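Side-chain contacts in beta-N-acetylhexosaminidase (Streptomyces plicatus, PDB 1JAK), which probably removes N-acetylhexosamine units from the ends of glycosides by substrate-assisted catalysis, as a family 20 glycoside hydrolase: residues T22-V27 with G149-T154; G61-D66 with G118-V123; E98-D103 with V123-Q128; A133-S138 with V183-Y188. One frame throughout, in Å; residues are numbered along the deposited sequence.

Contacts 1 to 3 build the domain that lies beside the catalytic barrel, while contact 4 ties that domain to the barrel. Contacts 2 and 3 are buried, share Val123 and use different sides of helix 116-129: contact 2 sets it against helix 55-72 through rings and methyl groups, and contact 3 against strand 100-105 through a short hydroxyl-hydroxyl bond beside leucines. Contact 1, partly buried, rests on apolar side chains and lays the N-terminal loop on strand 145-153, the neighbour of strand 100-105 in the sheet. Contact 4 lies at the surface and rests on one charged pair. Lys187, from its second segment, reaches Thr125 of contact 3.

Contact 1 of 4, residues T22-V27 with G149-T154; sequences TPLDRV and GTIEDT
Leu24 and Ile151 lie alongside one another head to tail, joined through their methyl ends. Leu24 CD1 lies 3.6 Å from Ile151 CD1, and one bond further in Leu24 CG lies 3.8 Å from Ile151 CG1, so the fork of the leucine rests along the outer arm of the isoleucine. That arm is fully extended (chi2 180°), which carries Ile151 CD1 away from the strand to within 3.6 Å of Leu24 O. This carbonyl is buried here with no polar partner in the model. The second leucine branch turns to the strand backbone, with Leu24 CD2 3.8 Å from Gly149 CA. A side chain at Gly149 would collide with this methyl, and the backbone angles there call for glycine in any case. With an alanine in place of Leu24, Ile151 CD1 and the backbone at Gly149 would probably lose part of their apolar cover, and a gap would open between loop and strand.

Leu24 is the second residue of a type I turn from Pro23 to Arg26, closed by Arg26 N to Pro23 O at 3.0 Å. Val34 and Pro36 of strand 33-36 and Leu129 of helix 116-129 also touch Leu24, while Ile151 meets Thr125 of that helix and is bonded through its backbone to Leu102 on the neighbouring strand. The loop thus joins the apolar layer between sheet and helix in the non-catalytic domain. With no polar bond between the two segments, the attachment depends on the fit of branched side chains and on the bare backbone at Gly149.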
loop_
_atom_site.group_PDB
_atom_site.type_symbol
_atom_site.label_atom_id
_atom_site.label_comp_id
_atom_site.label_asym_id
_atom_site.label_seq_id
_atom_site.Cartn_x
_atom_site.Cartn_y
_atom_site.Cartn_z
ATOM N N THR A 22 -27.316 1.334 -1.733
ATOM C CA THR A 22 -26.675 0.319 -0.909
ATOM C C THR A 22 -26.658 0.851 0.523
ATOM O O THR A 22 -26.578 2.060 0.739
ATOM C CB THR A 22 -25.225 0.045 -1.368
ATOM O OG1 THR A 22 -24.438 1.234 -1.213
ATOM C CG2 THR A 22 -25.202 -0.383 -2.831
ATOM N N PRO A 23 -26.740 -0.047 1.519
ATOM C CA PRO A 23 -26.734 0.361 2.927
ATOM C C PRO A 23 -25.557 1.268 3.269
ATOM O O PRO A 23 -24.451 1.076 2.769
ATOM C CB PRO A 23 -26.683 -0.973 3.668
ATOM C CG PRO A 23 -27.442 -1.882 2.749
ATOM C CD PRO A 23 -26.878 -1.509 1.400
ATOM N N LEU A 24 -25.806 2.248 4.130
ATOM C CA LEU A 24 -24.782 3.205 4.534
ATOM C C LEU A 24 -23.552 2.564 5.175
ATOM O O LEU A 24 -22.459 3.122 5.118
ATOM C CB LEU A 24 -25.388 4.233 5.498
ATOM C CG LEU A 24 -24.521 5.420 5.926
ATOM C CD1 LEU A 24 -24.185 6.278 4.713
ATOM C CD2 LEU A 24 -25.264 6.249 6.972
ATOM N N ASP A 25 -23.728 1.390 5.776
ATOM C CA ASP A 25 -22.617 0.708 6.440
ATOM C C ASP A 25 -21.876 -0.268 5.534
ATOM O O ASP A 25 -20.853 -0.831 5.931
ATOM C CB ASP A 25 -23.134 -0.074 7.648
ATOM C CG ASP A 25 -23.892 -1.327 7.243
ATOM O OD1 ASP A 25 -24.904 -1.207 6.523
ATOM O OD2 ASP A 25 -23.472 -2.436 7.635
ATOM N N ARG A 26 -22.383 -0.475 4.326
ATOM C CA ARG A 26 -21.763 -1.429 3.416
ATOM C C ARG A 26 -20.558 -0.875 2.671
ATOM O O ARG A 26 -20.589 -0.704 1.451
ATOM C CB ARG A 26 -22.811 -1.956 2.430
ATOM C CG ARG A 26 -22.372 -3.187 1.648
ATOM C CD ARG A 26 -23.582 -3.997 1.205
ATOM N NE ARG A 26 -24.332 -4.502 2.354
ATOM C CZ ARG A 26 -25.477 -5.173 2.269
ATOM N NH1 ARG A 26 -26.017 -5.425 1.083
ATOM N NH2 ARG A 26 -26.082 -5.593 3.370
ATOM N N VAL A 27 -19.491 -0.603 3.416
ATOM C CA VAL A 27 -18.263 -0.078 2.827
ATOM C C VAL A 27 -17.048 -0.711 3.501
ATOM O O VAL A 27 -17.133 -1.203 4.628
ATOM C CB VAL A 27 -18.167 1.458 2.985
ATOM C CG1 VAL A 27 -19.460 2.122 2.530
ATOM C CG2 VAL A 27 -17.868 1.813 4.411
ATOM N N GLY A 149 -28.044 9.527 6.061
ATOM C CA GLY A 149 -27.516 9.310 7.393
ATOM C C GLY A 149 -26.185 9.991 7.631
ATOM O O GLY A 149 -25.767 10.863 6.867
ATOM N N THR A 150 -25.509 9.581 8.697
ATOM C CA THR A 150 -24.224 10.161 9.043
ATOM C C THR A 150 -23.170 9.105 9.345
ATOM O O THR A 150 -23.443 8.114 10.018
ATOM C CB THR A 150 -24.347 11.075 10.275
ATOM O OG1 THR A 150 -25.173 12.202 9.957
ATOM C CG2 THR A 150 -22.973 11.562 10.720
ATOM N N ILE A 151 -21.969 9.334 8.826
ATOM C CA ILE A 151 -20.837 8.449 9.059
ATOM C C ILE A 151 -19.742 9.308 9.687
ATOM O O ILE A 151 -19.430 10.384 9.182
ATOM C CB ILE A 151 -20.269 7.845 7.738
ATOM C CG1 ILE A 151 -21.248 6.827 7.150
ATOM C CG2 ILE A 151 -18.916 7.186 8.008
ATOM C CD1 ILE A 151 -20.766 6.190 5.851
ATOM N N GLU A 152 -19.187 8.848 10.802
ATOM C CA GLU A 152 -18.091 9.552 11.463
ATOM C C GLU A 152 -17.005 8.492 11.442
ATOM O O GLU A 152 -17.186 7.400 11.978
ATOM C CB GLU A 152 -18.476 9.955 12.885
ATOM C CG GLU A 152 -19.636 10.940 12.909
ATOM C CD GLU A 152 -19.760 11.680 14.223
ATOM O OE1 GLU A 152 -18.914 12.561 14.495
ATOM O OE2 GLU A 152 -20.699 11.377 14.985
ATOM N N ASP A 153 -15.877 8.823 10.827
ATOM C CA ASP A 153 -14.818 7.843 10.623
ATOM C C ASP A 153 -13.392 8.334 10.896
ATOM O O ASP A 153 -12.993 9.396 10.428
ATOM C CB ASP A 153 -14.950 7.393 9.162
ATOM C CG ASP A 153 -14.413 6.006 8.902
ATOM O OD1 ASP A 153 -14.070 5.282 9.857
ATOM O OD2 ASP A 153 -14.354 5.644 7.706
ATOM N N THR A 154 -12.629 7.546 11.653
ATOM C CA THR A 154 -11.234 7.858 11.958
ATOM C C THR A 154 -10.469 6.533 11.923
ATOM O O THR A 154 -11.049 5.479 12.172
ATOM C CB THR A 154 -11.068 8.489 13.357
ATOM O OG1 THR A 154 -11.677 7.637 14.335
ATOM C CG2 THR A 154 -11.709 9.878 13.401
#

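Contact 2 of 4, residues G61-D66 with G118-V123; sequences GDYLAD and GLFHGV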
loop_
_atom_site.group_PDB
_atom_site.type_symbol
_atom_site.label_atom_id
_atom_site.label_comp_id
_atom_site.label_asym_id
_atom_site.label_seq_id
_atom_site.Cartn_x
_atom_site.Cartn_y
_atom_site.Cartn_z
ATOM N N GLY A 61 -11.725 18.262 -4.699
ATOM C CA GLY A 61 -12.947 18.439 -5.462
ATOM C C GLY A 61 -12.750 17.987 -6.897
ATOM O O GLY A 61 -13.590 17.274 -7.453
ATOM N N ASP A 62 -11.637 18.393 -7.505
ATOM C CA ASP A 62 -11.352 18.004 -8.881
ATOM C C ASP A 62 -11.181 16.492 -8.972
ATOM O O ASP A 62 -11.583 15.872 -9.954
ATOM C CB ASP A 62 -10.079 18.683 -9.401
ATOM C CG ASP A 62 -10.219 20.187 -9.525
ATOM O OD1 ASP A 62 -11.336 20.667 -9.807
ATOM O OD2 ASP A 62 -9.199 20.889 -9.358
ATOM N N TYR A 63 -10.570 15.904 -7.947
ATOM C CA TYR A 63 -10.358 14.461 -7.913
ATOM C C TYR A 63 -11.703 13.740 -7.949
ATOM O O TYR A 63 -11.892 12.772 -8.691
ATOM C CB TYR A 63 -9.606 14.072 -6.639
ATOM C CG TYR A 63 -9.516 12.581 -6.415
ATOM C CD1 TYR A 63 -8.586 11.804 -7.106
ATOM C CD2 TYR A 63 -10.371 11.942 -5.515
ATOM C CE1 TYR A 63 -8.513 10.425 -6.904
ATOM C CE2 TYR A 63 -10.308 10.570 -5.312
ATOM C CZ TYR A 63 -9.379 9.818 -6.006
ATOM O OH TYR A 63 -9.313 8.462 -5.797
ATOM N N LEU A 64 -12.637 14.221 -7.138
ATOM C CA LEU A 64 -13.968 13.633 -7.073
ATOM C C LEU A 64 -14.709 13.800 -8.399
ATOM O O LEU A 64 -15.302 12.849 -8.911
ATOM C CB LEU A 64 -14.776 14.280 -5.945
ATOM C CG LEU A 64 -16.259 13.889 -5.883
ATOM C CD1 LEU A 64 -16.390 12.383 -5.689
ATOM C CD2 LEU A 64 -16.938 14.636 -4.746
ATOM N N ALA A 65 -14.680 15.012 -8.947
ATOM C CA ALA A 65 -15.356 15.277 -10.213
ATOM C C ALA A 65 -14.843 14.326 -11.290
ATOM O O ALA A 65 -15.628 13.757 -12.052
ATOM C CB ALA A 65 -15.132 16.725 -10.637
ATOM N N ASP A 66 -13.524 14.157 -11.351
ATOM C CA ASP A 66 -12.922 13.261 -12.336
ATOM C C ASP A 66 -13.411 11.821 -12.176
ATOM O O ASP A 66 -13.571 11.101 -13.162
ATOM C CB ASP A 66 -11.391 13.293 -12.244
ATOM C CG ASP A 66 -10.795 14.576 -12.801
ATOM O OD1 ASP A 66 -11.508 15.306 -13.523
ATOM O OD2 ASP A 66 -9.605 14.848 -12.529
ATOM N N GLY A 118 -8.467 13.850 4.985
ATOM C CA GLY A 118 -9.742 13.409 5.522
ATOM C C GLY A 118 -10.836 13.504 4.476
ATOM O O GLY A 118 -11.671 12.603 4.348
ATOM N N LEU A 119 -10.844 14.604 3.730
ATOM C CA LEU A 119 -11.832 14.791 2.674
ATOM C C LEU A 119 -11.644 13.684 1.640
ATOM O O LEU A 119 -12.610 13.112 1.141
ATOM C CB LEU A 119 -11.641 16.151 1.996
ATOM C CG LEU A 119 -11.870 17.399 2.851
ATOM C CD1 LEU A 119 -11.627 18.641 2.010
ATOM C CD2 LEU A 119 -13.291 17.394 3.399
ATOM N N PHE A 120 -10.386 13.395 1.325
ATOM C CA PHE A 120 -10.048 12.365 0.347
ATOM C C PHE A 120 -10.593 11.009 0.792
ATOM O O PHE A 120 -11.168 10.264 -0.001
ATOM C CB PHE A 120 -8.528 12.297 0.179
ATOM C CG PHE A 120 -8.081 11.445 -0.973
ATOM C CD1 PHE A 120 -8.112 11.938 -2.275
ATOM C CD2 PHE A 120 -7.619 10.148 -0.758
ATOM C CE1 PHE A 120 -7.689 11.154 -3.344
ATOM C CE2 PHE A 120 -7.194 9.354 -1.823
ATOM C CZ PHE A 120 -7.227 9.857 -3.118
ATOM N N HIS A 121 -10.410 10.685 2.066
ATOM C CA HIS A 121 -10.907 9.422 2.593
ATOM C C HIS A 121 -12.433 9.407 2.553
ATOM O O HIS A 121 -13.040 8.369 2.295
ATOM C CB HIS A 121 -10.381 9.217 4.013
ATOM C CG HIS A 121 -8.898 9.024 4.071
ATOM N ND1 HIS A 121 -8.146 9.329 5.185
ATOM C CD2 HIS A 121 -8.024 8.563 3.143
ATOM C CE1 HIS A 121 -6.874 9.068 4.941
ATOM N NE2 HIS A 121 -6.772 8.603 3.708
ATOM N N GLY A 122 -13.050 10.562 2.796
ATOM C CA GLY A 122 -14.502 10.635 2.746
ATOM C C GLY A 122 -14.977 10.315 1.339
ATOM O O GLY A 122 -16.016 9.681 1.142
ATOM N N VAL A 123 -14.208 10.763 0.353
ATOM C CA VAL A 123 -14.531 10.508 -1.047
ATOM C C VAL A 123 -14.471 9.010 -1.334
ATOM O O VAL A 123 -15.309 8.480 -2.056
ATOM C CB VAL A 123 -13.559 11.265 -1.990
ATOM C CG1 VAL A 123 -13.654 10.713 -3.411
ATOM C CG2 VAL A 123 -13.903 12.752 -1.993
#
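Tyr63 and Phe120 bridge two helices whose segments 61-66 and 118-123 run nearly parallel, at 14°, the segment axes 10.5 Å apart at the closest. Both aromatic side chains leave the backbone with CG opposite the main-chain N (chi1 172° for Tyr63), which sends each ring into the space between the helices, where the two side chains lie crosswise. Phe120 presents one corner of its ring: its CE1 lies over the centre of one tyrosine face and comes within 3.3 Å of Tyr63 CE2. Seen from the phenylalanine, the approach is oblique, the ring planes being inclined at 42° with centroids 4.6 Å apart.

Val123, one turn beyond Phe120, fills the next position. Its CG1 lies near the plane of the tyrosine ring, at the edge, 3.9 Å from Tyr63 CE2. The same methyl is 3.9 Å from Leu64 CD1, so it wedges between consecutive residues of helix 55-72. A hydrogen bond from Gln124 NE2 to Tyr63 OH secures the far end of the ring. Without that ring, as with an alanine here, Phe120 CE1 is likely to lose the face it rests on, Val123 CG1 one of its neighbours, and Gln124 NE2 this partner.

Outward, Phe120 also meets the ring of His244 and both aromatic residues touch Arg243, in the loop after helix 230-242 of the catalytic domain. The helix pair is therefore joined by dispersion between rings and methyl groups, with its polar link displaced to the tyrosine hydroxyl.

Contact 3 of 4, residues E98-D103 with V123-Q128; sequences EGYRLD and VQTLRQ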
loop_
_atom_site.group_PDB
_atom_site.type_symbol
_atom_site.label_atom_id
_atom_site.label_comp_id
_atom_site.label_asym_id
_atom_site.label_seq_id
_atom_site.Cartn_x
_atom_site.Cartn_y
_atom_site.Cartn_z
ATOM N N GLU A 98 -6.642 12.309 9.449
ATOM C CA GLU A 98 -7.179 11.475 8.377
ATOM C C GLU A 98 -8.664 11.153 8.412
ATOM O O GLU A 98 -9.178 10.539 7.474
ATOM C CB GLU A 98 -6.414 10.154 8.334
ATOM C CG GLU A 98 -4.946 10.296 8.017
ATOM C CD GLU A 98 -4.286 8.951 7.828
ATOM O OE1 GLU A 98 -4.041 8.256 8.840
ATOM O OE2 GLU A 98 -4.031 8.588 6.662
ATOM N N GLY A 99 -9.343 11.548 9.483
ATOM C CA GLY A 99 -10.757 11.253 9.611
ATOM C C GLY A 99 -11.680 12.242 8.927
ATOM O O GLY A 99 -11.237 13.244 8.368
ATOM N N TYR A 100 -12.975 11.955 8.983
ATOM C CA TYR A 100 -13.984 12.805 8.358
ATOM C C TYR A 100 -15.377 12.431 8.846
ATOM O O TYR A 100 -15.577 11.411 9.508
ATOM C CB TYR A 100 -13.972 12.608 6.837
ATOM C CG TYR A 100 -14.375 11.197 6.452
ATOM C CD1 TYR A 100 -13.445 10.157 6.493
ATOM C CD2 TYR A 100 -15.705 10.879 6.166
ATOM C CE1 TYR A 100 -13.827 8.842 6.270
ATOM C CE2 TYR A 100 -16.099 9.561 5.941
ATOM C CZ TYR A 100 -15.153 8.547 6.000
ATOM O OH TYR A 100 -15.536 7.242 5.820
ATOM N N ARG A 101 -16.341 13.274 8.500
ATOM C CA ARG A 101 -17.737 13.010 8.803
ATOM C C ARG A 101 -18.417 13.127 7.446
ATOM O O ARG A 101 -18.049 13.987 6.642
ATOM C CB ARG A 101 -18.341 14.047 9.761
ATOM C CG ARG A 101 -19.813 13.755 10.049
ATOM C CD ARG A 101 -20.433 14.648 11.121
ATOM N NE ARG A 101 -20.742 15.992 10.642
ATOM C CZ ARG A 101 -19.958 17.052 10.814
ATOM N NH1 ARG A 101 -18.805 16.934 11.459
ATOM N NH2 ARG A 101 -20.336 18.238 10.351
ATOM N N LEU A 102 -19.370 12.244 7.174
ATOM C CA LEU A 102 -20.100 12.289 5.914
ATOM C C LEU A 102 -21.590 12.306 6.222
ATOM O O LEU A 102 -22.126 11.364 6.811
ATOM C CB LEU A 102 -19.758 11.076 5.035
ATOM C CG LEU A 102 -20.369 11.045 3.624
ATOM C CD1 LEU A 102 -19.558 10.105 2.737
ATOM C CD2 LEU A 102 -21.827 10.601 3.684
ATOM N N ASP A 103 -22.249 13.396 5.842
ATOM C CA ASP A 103 -23.683 13.541 6.060
ATOM C C ASP A 103 -24.377 13.433 4.708
ATOM O O ASP A 103 -23.939 14.042 3.731
ATOM C CB ASP A 103 -23.986 14.898 6.701
ATOM C CG ASP A 103 -23.335 15.063 8.060
ATOM O OD1 ASP A 103 -23.588 14.223 8.947
ATOM O OD2 ASP A 103 -22.572 16.034 8.245
ATOM N N VAL A 123 -14.208 10.763 0.353
ATOM C CA VAL A 123 -14.531 10.508 -1.047
ATOM C C VAL A 123 -14.471 9.010 -1.334
ATOM O O VAL A 123 -15.309 8.480 -2.056
ATOM C CB VAL A 123 -13.559 11.265 -1.990
ATOM C CG1 VAL A 123 -13.654 10.713 -3.411
ATOM C CG2 VAL A 123 -13.903 12.752 -1.993
ATOM N N GLN A 124 -13.488 8.320 -0.758
ATOM C CA GLN A 124 -13.365 6.884 -0.978
ATOM C C GLN A 124 -14.597 6.154 -0.444
ATOM O O GLN A 124 -14.995 5.120 -0.969
ATOM C CB GLN A 124 -12.103 6.338 -0.306
ATOM C CG GLN A 124 -10.802 6.970 -0.802
ATOM C CD GLN A 124 -10.692 6.987 -2.320
ATOM O OE1 GLN A 124 -11.140 6.063 -3.000
ATOM N NE2 GLN A 124 -10.079 8.036 -2.856
ATOM N N THR A 125 -15.194 6.692 0.611
ATOM C CA THR A 125 -16.394 6.091 1.170
ATOM C C THR A 125 -17.569 6.399 0.247
ATOM O O THR A 125 -18.385 5.526 -0.055
ATOM C CB THR A 125 -16.677 6.646 2.575
ATOM O OG1 THR A 125 -15.688 6.139 3.478
ATOM C CG2 THR A 125 -18.069 6.237 3.056
ATOM N N LEU A 126 -17.639 7.645 -0.213
ATOM C CA LEU A 126 -18.717 8.065 -1.101
ATOM C C LEU A 126 -18.807 7.214 -2.365
ATOM O O LEU A 126 -19.902 6.844 -2.794
ATOM C CB LEU A 126 -18.540 9.539 -1.484
ATOM C CG LEU A 126 -19.564 10.122 -2.464
ATOM C CD1 LEU A 126 -20.975 10.007 -1.881
ATOM C CD2 LEU A 126 -19.222 11.581 -2.740
ATOM N N ARG A 127 -17.663 6.887 -2.963
ATOM C CA ARG A 127 -17.686 6.096 -4.187
ATOM C C ARG A 127 -18.207 4.678 -3.961
ATOM O O ARG A 127 -18.595 3.998 -4.909
ATOM C CB ARG A 127 -16.298 6.073 -4.848
ATOM C CG ARG A 127 -15.202 5.434 -4.031
ATOM C CD ARG A 127 -13.817 5.784 -4.586
ATOM N NE ARG A 127 -13.600 5.305 -5.953
ATOM C CZ ARG A 127 -12.403 5.220 -6.529
ATOM N NH1 ARG A 127 -11.317 5.581 -5.856
ATOM N NH2 ARG A 127 -12.286 4.762 -7.770
ATOM N N GLN A 128 -18.223 4.232 -2.706
ATOM C CA GLN A 128 -18.741 2.906 -2.395
ATOM C C GLN A 128 -20.236 2.975 -2.068
ATOM O O GLN A 128 -20.950 1.979 -2.187
ATOM C CB GLN A 128 -17.962 2.277 -1.233
ATOM C CG GLN A 128 -16.607 1.719 -1.668
ATOM C CD GLN A 128 -15.906 0.945 -0.563
ATOM O OE1 GLN A 128 -16.532 0.171 0.158
ATOM N NE2 GLN A 128 -14.595 1.137 -0.442
#
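The helix that lies on one face of the mixed sheet in the non-catalytic domain meets strand 100-103 here, chiefly through Tyr100 and Thr125. Strand and helix segments run in roughly the same direction, crossing at -33° with their axes 9.8 Å apart. Tyr100 OH and Thr125 OG1 are only 2.6 Å apart, a short hydrogen bond in which either hydroxyl could be the donor. The tyrosine CG stands between the backbone N and the carbonyl carbon (chi1 64°), and the ring carries its hydroxyl from the strand to the helix. Each oxygen has another partner: Lys187 NZ bonds to Thr125 OG1, and Asp153 OD2 makes a weak bond with Tyr100 OH. The lysine at the threonine oxygen and the carboxylate at the tyrosine oxygen are likely to polarise this buried pair.

Two residues along, Leu102 supplies the apolar half. With its CG opposite the backbone N (chi1 -175°), the side chain reaches out from the strand and brings CD1 to the helix. Leu102 CD1 lies 4.2 Å from Thr125 CG2 and 4.4 Å from Leu126 CB, looser contacts than the hydroxyl pair.

Strand 100-105 has antiparallel neighbours on its two sides, 108-113 and 145-153. Ile111 of the first touches Leu102, and the backbone of Tyr100 is bonded to Asp153 of the second. Leu126 reaches Val146, so helix 116-129 spans more than one strand, while another of its flanks packs on helix 55-72.

Contact 4 of 4, residues A133-S138 with V183-Y188; sequences AVEKDS and VARYKY
Glu135 lies at the end of a 3-10 segment that begins earlier in the chain, with Lys136 N bonded to Ala133 O at 3.0 Å, whereas Arg185 lies in a type I turn from Ala184 to Lys187. The backbones stay well apart: Glu135 CA and Arg185 CA, the nearest such pair, are 12.0 Å from each other. Only long side chains reaching out to meet each other can span this distance. Arg185 is extended from CG to NE, and Glu135 is bent at chi2 (-65°).

The result is an end-on bidentate salt bridge between two domains. It joins the loop after helix 116-129 of the non-catalytic domain to segment 183-188, which begins on helix 173-184, the helix following the first strand (159-165) of the catalytic barrel. Arg185 NH2 bonds to Glu135 OE1 at 2.8 Å and Arg185 NH1 to Glu135 OE2 at 2.9 Å, both almost straight, the first at 179°. The carboxylate meets the guanidinium edge in plane, but the groups are twisted 41° apart, so each glutamate oxygen is approached from above its own plane.

Arg185 CB lies over the face of the Tyr186 ring. Ala499 of helix 493-499 touches both charged side chains. Arg127 NH2 lies close to Arg185 NH2, a like-charge approach that the glutamate is likely to offset.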
loop_
_atom_site.group_PDB
_atom_site.type_symbol
_atom_site.label_atom_id
_atom_site.label_comp_id
_atom_site.label_asym_id
_atom_site.label_seq_id
_atom_site.Cartn_x
_atom_site.Cartn_y
_atom_site.Cartn_z
ATOM N N ALA A 133 -22.413 1.162 -11.168
ATOM C CA ALA A 133 -22.386 1.857 -12.450
ATOM C C ALA A 133 -21.416 3.036 -12.441
ATOM O O ALA A 133 -20.966 3.486 -13.494
ATOM C CB ALA A 133 -23.792 2.344 -12.805
ATOM N N VAL A 134 -21.088 3.528 -11.251
ATOM C CA VAL A 134 -20.178 4.662 -11.121
ATOM C C VAL A 134 -18.783 4.344 -11.673
ATOM O O VAL A 134 -18.002 5.251 -11.981
ATOM C CB VAL A 134 -20.069 5.109 -9.635
ATOM C CG1 VAL A 134 -19.232 4.114 -8.841
ATOM C CG2 VAL A 134 -19.481 6.513 -9.545
ATOM N N GLU A 135 -18.485 3.054 -11.820
ATOM C CA GLU A 135 -17.188 2.605 -12.324
ATOM C C GLU A 135 -17.074 2.628 -13.851
ATOM O O GLU A 135 -15.974 2.511 -14.392
ATOM C CB GLU A 135 -16.899 1.178 -11.847
ATOM C CG GLU A 135 -16.822 0.985 -10.338
ATOM C CD GLU A 135 -15.663 1.729 -9.696
ATOM O OE1 GLU A 135 -14.675 2.040 -10.399
ATOM O OE2 GLU A 135 -15.737 1.991 -8.480
ATOM N N LYS A 136 -18.203 2.767 -14.541
ATOM C CA LYS A 136 -18.210 2.774 -16.005
ATOM C C LYS A 136 -17.582 4.026 -16.618
ATOM O O LYS A 136 -17.507 5.074 -15.978
ATOM C CB LYS A 136 -19.644 2.623 -16.519
ATOM C CG LYS A 136 -20.357 1.376 -16.008
ATOM C CD LYS A 136 -19.727 0.097 -16.539
ATOM C CE LYS A 136 -19.867 -0.003 -18.052
ATOM N NZ LYS A 136 -19.364 -1.302 -18.578
ATOM N N ASP A 137 -17.146 3.908 -17.870
ATOM C CA ASP A 137 -16.522 5.024 -18.577
ATOM C C ASP A 137 -17.495 5.809 -19.457
ATOM O O ASP A 137 -17.152 6.873 -19.976
ATOM C CB ASP A 137 -15.355 4.522 -19.431
ATOM C CG ASP A 137 -15.769 3.436 -20.405
ATOM O OD1 ASP A 137 -16.763 3.634 -21.135
ATOM O OD2 ASP A 137 -15.095 2.385 -20.443
ATOM N N SER A 138 -18.703 5.286 -19.633
ATOM C CA SER A 138 -19.709 5.963 -20.444
ATOM C C SER A 138 -20.911 6.308 -19.576
ATOM O O SER A 138 -21.176 5.637 -18.576
ATOM C CB SER A 138 -20.136 5.074 -21.616
ATOM O OG SER A 138 -20.705 3.860 -21.160
ATOM N N VAL A 183 -5.149 0.846 -4.666
ATOM C CA VAL A 183 -5.026 0.911 -3.211
ATOM C C VAL A 183 -5.692 2.124 -2.574
ATOM O O VAL A 183 -6.167 2.045 -1.440
ATOM C CB VAL A 183 -3.540 0.846 -2.759
ATOM C CG1 VAL A 183 -2.851 -0.344 -3.419
ATOM C CG2 VAL A 183 -2.820 2.139 -3.086
ATOM N N ALA A 184 -5.740 3.235 -3.303
ATOM C CA ALA A 184 -6.356 4.455 -2.790
ATOM C C ALA A 184 -7.816 4.230 -2.401
ATOM O O ALA A 184 -8.344 4.902 -1.516
ATOM C CB ALA A 184 -6.259 5.565 -3.834
ATOM N N ARG A 185 -8.464 3.275 -3.060
ATOM C CA ARG A 185 -9.866 2.969 -2.787
ATOM C C ARG A 185 -10.134 2.577 -1.344
ATOM O O ARG A 185 -11.227 2.803 -0.831
ATOM C CB ARG A 185 -10.345 1.804 -3.661
ATOM C CG ARG A 185 -10.493 2.107 -5.140
ATOM C CD ARG A 185 -10.715 0.810 -5.918
ATOM N NE ARG A 185 -10.917 1.061 -7.343
ATOM C CZ ARG A 185 -12.098 1.306 -7.902
ATOM N NH1 ARG A 185 -13.200 1.324 -7.160
ATOM N NH2 ARG A 185 -12.177 1.555 -9.204
ATOM N N TYR A 186 -9.134 1.997 -0.692
ATOM C CA TYR A 186 -9.322 1.499 0.663
ATOM C C TYR A 186 -8.626 2.243 1.796
ATOM O O TYR A 186 -8.394 1.692 2.871
ATOM C CB TYR A 186 -8.969 0.009 0.663
ATOM C CG TYR A 186 -9.687 -0.701 -0.464
ATOM C CD1 TYR A 186 -11.078 -0.826 -0.458
ATOM C CD2 TYR A 186 -8.996 -1.125 -1.599
ATOM C CE1 TYR A 186 -11.762 -1.344 -1.556
ATOM C CE2 TYR A 186 -9.674 -1.645 -2.708
ATOM C CZ TYR A 186 -11.056 -1.746 -2.679
ATOM O OH TYR A 186 -11.739 -2.218 -3.780
ATOM N N LYS A 187 -8.299 3.503 1.538
ATOM C CA LYS A 187 -7.692 4.371 2.531
ATOM C C LYS A 187 -6.281 4.025 3.003
ATOM O O LYS A 187 -5.884 4.402 4.103
ATOM C CB LYS A 187 -8.641 4.509 3.733
ATOM C CG LYS A 187 -10.044 5.008 3.347
ATOM C CD LYS A 187 -10.911 5.274 4.577
ATOM C CE LYS A 187 -12.305 5.796 4.207
ATOM N NZ LYS A 187 -13.196 4.740 3.637
ATOM N N TYR A 188 -5.529 3.296 2.182
ATOM C CA TYR A 188 -4.140 2.998 2.523
ATOM C C TYR A 188 -3.488 4.377 2.495
ATOM O O TYR A 188 -3.931 5.242 1.737
ATOM C CB TYR A 188 -3.494 2.126 1.443
ATOM C CG TYR A 188 -3.765 0.648 1.575
ATOM C CD1 TYR A 188 -3.022 -0.136 2.461
ATOM C CD2 TYR A 188 -4.750 0.026 0.807
ATOM C CE1 TYR A 188 -3.254 -1.508 2.575
ATOM C CE2 TYR A 188 -4.990 -1.344 0.914
ATOM C CZ TYR A 188 -4.235 -2.104 1.800
ATOM O OH TYR A 188 -4.453 -3.460 1.904
#